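Local coordinates for protein glycoside Hydrolase (Bacteroides uniformis, PDB 5T9X) that probably hydrolyses agarose or related red-algal galactans as a family 16 glycoside hydrolase of a human gut bacterium, at residues C119-T124 / T328-W333. Residues are numbered along the deposited sequence; the frame is centred on the assembly and turned at random.
With NA (sodium ion), chain D.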
ATOM      1  N   CYS A 119      13.193   6.922  -7.805  1.00 31.79           N
ATOM      2  CA  CYS A 119      11.960   6.558  -7.115  1.00 32.18           C
ATOM      3  C   CYS A 119      10.688   6.792  -7.906  1.00 29.41           C
ATOM      4  O   CYS A 119      10.587   7.738  -8.671  1.00 27.87           O
ATOM      5  CB  CYS A 119      11.803   7.366  -5.848  1.00 35.85           C
ATOM      6  SG  CYS A 119      13.134   7.080  -4.705  1.00 47.00           S
ATOM      7  N   LEU A 120       9.705   5.938  -7.649  1.00 26.23           N
ATOM      8  CA  LEU A 120       8.311   6.234  -7.936  1.00 24.54           C
ATOM      9  C   LEU A 120       7.893   7.318  -6.949  1.00 24.35           C
ATOM     10  O   LEU A 120       8.166   7.217  -5.761  1.00 23.24           O
ATOM     11  CB  LEU A 120       7.465   4.992  -7.728  1.00 23.19           C
ATOM     12  CG  LEU A 120       5.968   5.166  -7.892  1.00 22.78           C
ATOM     13  CD1 LEU A 120       5.641   5.617  -9.304  1.00 22.87           C
ATOM     14  CD2 LEU A 120       5.271   3.864  -7.551  1.00 23.33           C
ATOM     15  N   ARG A 121       7.260   8.360  -7.456  1.00 24.98           N
ATOM     16  CA  ARG A 121       6.898   9.513  -6.656  1.00 27.49           C
ATOM     17  C   ARG A 121       5.407   9.783  -6.846  1.00 26.38           C
ATOM     18  O   ARG A 121       4.933   9.884  -7.985  1.00 24.31           O
ATOM     19  CB  ARG A 121       7.711  10.745  -7.075  1.00 30.25           C
ATOM     20  CG  ARG A 121       9.235  10.552  -7.144  1.00 33.95           C
ATOM     21  CD  ARG A 121       9.948  11.761  -7.771  1.00 35.76           C
ATOM     22  NE  ARG A 121       9.569  12.960  -7.029  1.00 39.86           N
ATOM     23  CZ  ARG A 121      10.188  13.436  -5.943  1.00 42.90           C
ATOM     24  NH1 ARG A 121      11.320  12.870  -5.461  1.00 38.20           N
ATOM     25  NH2 ARG A 121       9.663  14.512  -5.339  1.00 41.58           N
ATOM     26  N   ILE A 122       4.676   9.872  -5.735  1.00 26.29           N
ATOM     27  CA  ILE A 122       3.269  10.202  -5.777  1.00 27.46           C
ATOM     28  C   ILE A 122       3.071  11.489  -5.021  1.00 28.67           C
ATOM     29  O   ILE A 122       3.312  11.520  -3.838  1.00 26.50           O
ATOM     30  CB  ILE A 122       2.430   9.095  -5.142  1.00 27.69           C
ATOM     31  CG1 ILE A 122       2.699   7.797  -5.870  1.00 26.91           C
ATOM     32  CG2 ILE A 122       0.927   9.432  -5.195  1.00 28.19           C
ATOM     33  CD1 ILE A 122       1.835   6.669  -5.383  1.00 28.44           C
ATOM     34  N   GLU A 123       2.626  12.544  -5.705  1.00 33.17           N
ATOM     35  CA  GLU A 123       2.402  13.832  -5.042  1.00 37.34           C
ATOM     36  C   GLU A 123       0.940  14.082  -4.630  1.00 33.80           C
ATOM     37  O   GLU A 123       0.032  13.397  -5.062  1.00 30.53           O
ATOM     38  CB  GLU A 123       3.010  15.017  -5.840  1.00 44.24           C
ATOM     39  CG  GLU A 123       2.431  15.400  -7.210  1.00 51.51           C
ATOM     40  CD  GLU A 123       2.850  16.829  -7.660  1.00 59.04           C
ATOM     41  OE1 GLU A 123       3.934  17.311  -7.225  1.00 62.35           O
ATOM     42  OE2 GLU A 123       2.095  17.487  -8.434  1.00 58.15           O
ATOM     43  N   THR A 124       0.761  15.074  -3.768  1.00 33.18           N
ATOM     44  CA  THR A 124      -0.536  15.543  -3.337  1.00 33.15           C
ATOM     45  C   THR A 124      -0.646  17.065  -3.480  1.00 32.28           C
ATOM     46  O   THR A 124       0.238  17.782  -3.072  1.00 36.24           O
ATOM     47  CB  THR A 124      -0.744  15.150  -1.886  1.00 32.47           C
ATOM     48  OG1 THR A 124      -0.613  13.737  -1.801  1.00 35.39           O
ATOM     49  CG2 THR A 124      -2.111  15.541  -1.390  1.00 32.78           C
ATOM     50  N   THR A 328       4.676  13.875  -0.591  1.00 29.59           N
ATOM     51  CA  THR A 328       5.110  13.004  -1.658  1.00 29.16           C
ATOM     52  C   THR A 328       5.486  11.649  -1.036  1.00 26.68           C
ATOM     53  O   THR A 328       6.331  11.584  -0.157  1.00 27.80           O
ATOM     54  CB  THR A 328       6.290  13.651  -2.408  1.00 31.70           C
ATOM     55  OG1 THR A 328       5.827  14.816  -3.105  1.00 33.49           O
ATOM     56  CG2 THR A 328       6.885  12.712  -3.419  1.00 34.00           C
ATOM     57  N   PHE A 329       4.830  10.580  -1.477  1.00 25.18           N
ATOM     58  CA  PHE A 329       5.205   9.194  -1.126  1.00 23.78           C
ATOM     59  C   PHE A 329       6.237   8.716  -2.145  1.00 22.41           C
ATOM     60  O   PHE A 329       6.050   8.944  -3.355  1.00 21.29           O
ATOM     61  CB  PHE A 329       3.942   8.321  -1.163  1.00 24.11           C
ATOM     62  CG  PHE A 329       4.127   6.901  -0.726  1.00 24.24           C
ATOM     63  CD1 PHE A 329       5.039   6.545   0.237  1.00 25.60           C
ATOM     64  CD2 PHE A 329       3.303   5.914  -1.252  1.00 25.46           C
ATOM     65  CE1 PHE A 329       5.183   5.226   0.634  1.00 27.00           C
ATOM     66  CE2 PHE A 329       3.416   4.590  -0.859  1.00 25.46           C
ATOM     67  CZ  PHE A 329       4.363   4.240   0.086  1.00 27.34           C
ATOM     68  N   LEU A 330       7.313   8.096  -1.650  1.00 21.44           N
ATOM     69  CA  LEU A 330       8.466   7.649  -2.463  1.00 21.77           C
ATOM     70  C   LEU A 330       8.640   6.159  -2.339  1.00 21.78           C
ATOM     71  O   LEU A 330       8.683   5.635  -1.227  1.00 21.94           O
ATOM     72  CB  LEU A 330       9.771   8.278  -1.978  1.00 22.15           C
ATOM     73  CG  LEU A 330       9.859   9.804  -2.037  1.00 24.03           C
ATOM     74  CD1 LEU A 330      11.143  10.365  -1.430  1.00 23.50           C
ATOM     75  CD2 LEU A 330       9.694  10.262  -3.481  1.00 25.25           C
ATOM     76  N   VAL A 331       8.742   5.474  -3.471  1.00 21.65           N
ATOM     77  CA  VAL A 331       9.071   4.071  -3.483  1.00 21.98           C
ATOM     78  C   VAL A 331      10.272   3.910  -4.378  1.00 22.14           C
ATOM     79  O   VAL A 331      10.218   4.190  -5.585  1.00 22.53           O
ATOM     80  CB  VAL A 331       7.914   3.211  -3.983  1.00 23.36           C
ATOM     81  CG1 VAL A 331       8.363   1.763  -4.165  1.00 23.21           C
ATOM     82  CG2 VAL A 331       6.756   3.288  -2.995  1.00 24.99           C
ATOM     83  N   ASP A 332      11.347   3.443  -3.760  1.00 22.27           N
ATOM     84  CA  ASP A 332      12.659   3.320  -4.386  1.00 21.91           C
ATOM     85  C   ASP A 332      12.654   2.087  -5.243  1.00 20.20           C
ATOM     86  O   ASP A 332      13.204   2.081  -6.336  1.00 19.39           O
ATOM     87  CB  ASP A 332      13.715   3.206  -3.276  1.00 23.91           C
ATOM     88  CG  ASP A 332      15.157   3.185  -3.784  1.00 25.61           C
ATOM     89  OD1 ASP A 332      15.441   3.299  -5.015  1.00 26.68           O
ATOM     90  OD2 ASP A 332      16.024   3.011  -2.898  1.00 28.46           O
ATOM     91  N   TRP A 333      12.074   1.026  -4.718  1.00 19.27           N
ATOM     92  CA  TRP A 333      11.856  -0.169  -5.499  1.00 18.41           C
ATOM     93  C   TRP A 333      10.773  -1.061  -4.918  1.00 18.45           C
ATOM     94  O   TRP A 333      10.386  -0.955  -3.720  1.00 16.76           O
ATOM     95  CB  TRP A 333      13.155  -0.982  -5.644  1.00 17.81           C
ATOM     96  CG  TRP A 333      13.984  -1.272  -4.417  1.00 17.24           C
ATOM     97  CD1 TRP A 333      15.141  -0.681  -4.103  1.00 17.59           C
ATOM     98  CD2 TRP A 333      13.766  -2.276  -3.409  1.00 17.67           C
ATOM     99  NE1 TRP A 333      15.669  -1.213  -2.957  1.00 18.52           N
ATOM    100  CE2 TRP A 333      14.840  -2.198  -2.510  1.00 18.06           C
ATOM    101  CE3 TRP A 333      12.761  -3.220  -3.169  1.00 17.74           C
ATOM    102  CZ2 TRP A 333      14.948  -3.017  -1.400  1.00 18.14           C
ATOM    103  CZ3 TRP A 333      12.867  -4.040  -2.063  1.00 17.83           C
ATOM    104  CH2 TRP A 333      13.954  -3.933  -1.190  1.00 18.02           C
TER
HETATM  105 NA    NA D 401      15.304   2.889  -7.163  1.00 11.86          NA
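Arg121 and Leu330 lie side by side, facing each other in a non-hydrogen-bonded antiparallel pair, and point the same way. Along the arginine, CB first skirts Leu330 CD2, and CG then packs on that methyl at 3.7 Å. A turn about the CG-CD bond (chi3 55°) brings the guanidinium back over the side chains of Leu330 and Thr328. There one of its faces lies over two methyls: NH1 is 3.7 Å from Leu330 CD2, and NH2 is 3.8 Å from Thr328 CG2. A long aliphatic stem with a flat polar end suits this partly exposed face, and an alanine here would probably uncover the Leu330 methyl and leave Thr328 CG2 without its guanidinium neighbour. The hydroxyl of Thr328 bonds to Lys324 O.

Strands 119-122 and 329-333 belong to one of the two sheets of the beta-sandwich (jelly-roll) fold of family 16 glycoside hydrolases. Leu120 with Val331 and Ile122 with Phe329 form the hydrogen-bonded pairs, each closed by two backbone bonds, such as Val331 N to Leu120 O at 2.9 Å. Their apolar side chains suit the opposite, buried face, where Leu120, Ile122 and Phe329 meet Ile301 and Met303 of strand 298-304 in the other sheet. Val331 CG2 sits 4.0 Å above the plane of the Phe329 ring, toward its rim.

At the far end Cys119, small enough for a buried site, sets SG 3.8 Å from Asp332 CA. Asp332 and Trp333 form a classic beta bulge opposite Tyr167, and Asp332 grips the sodium ion through O and OD1, the latter at 2.2 Å; Glu51, Asp75, Asn77 and Gly118 also bind this ion.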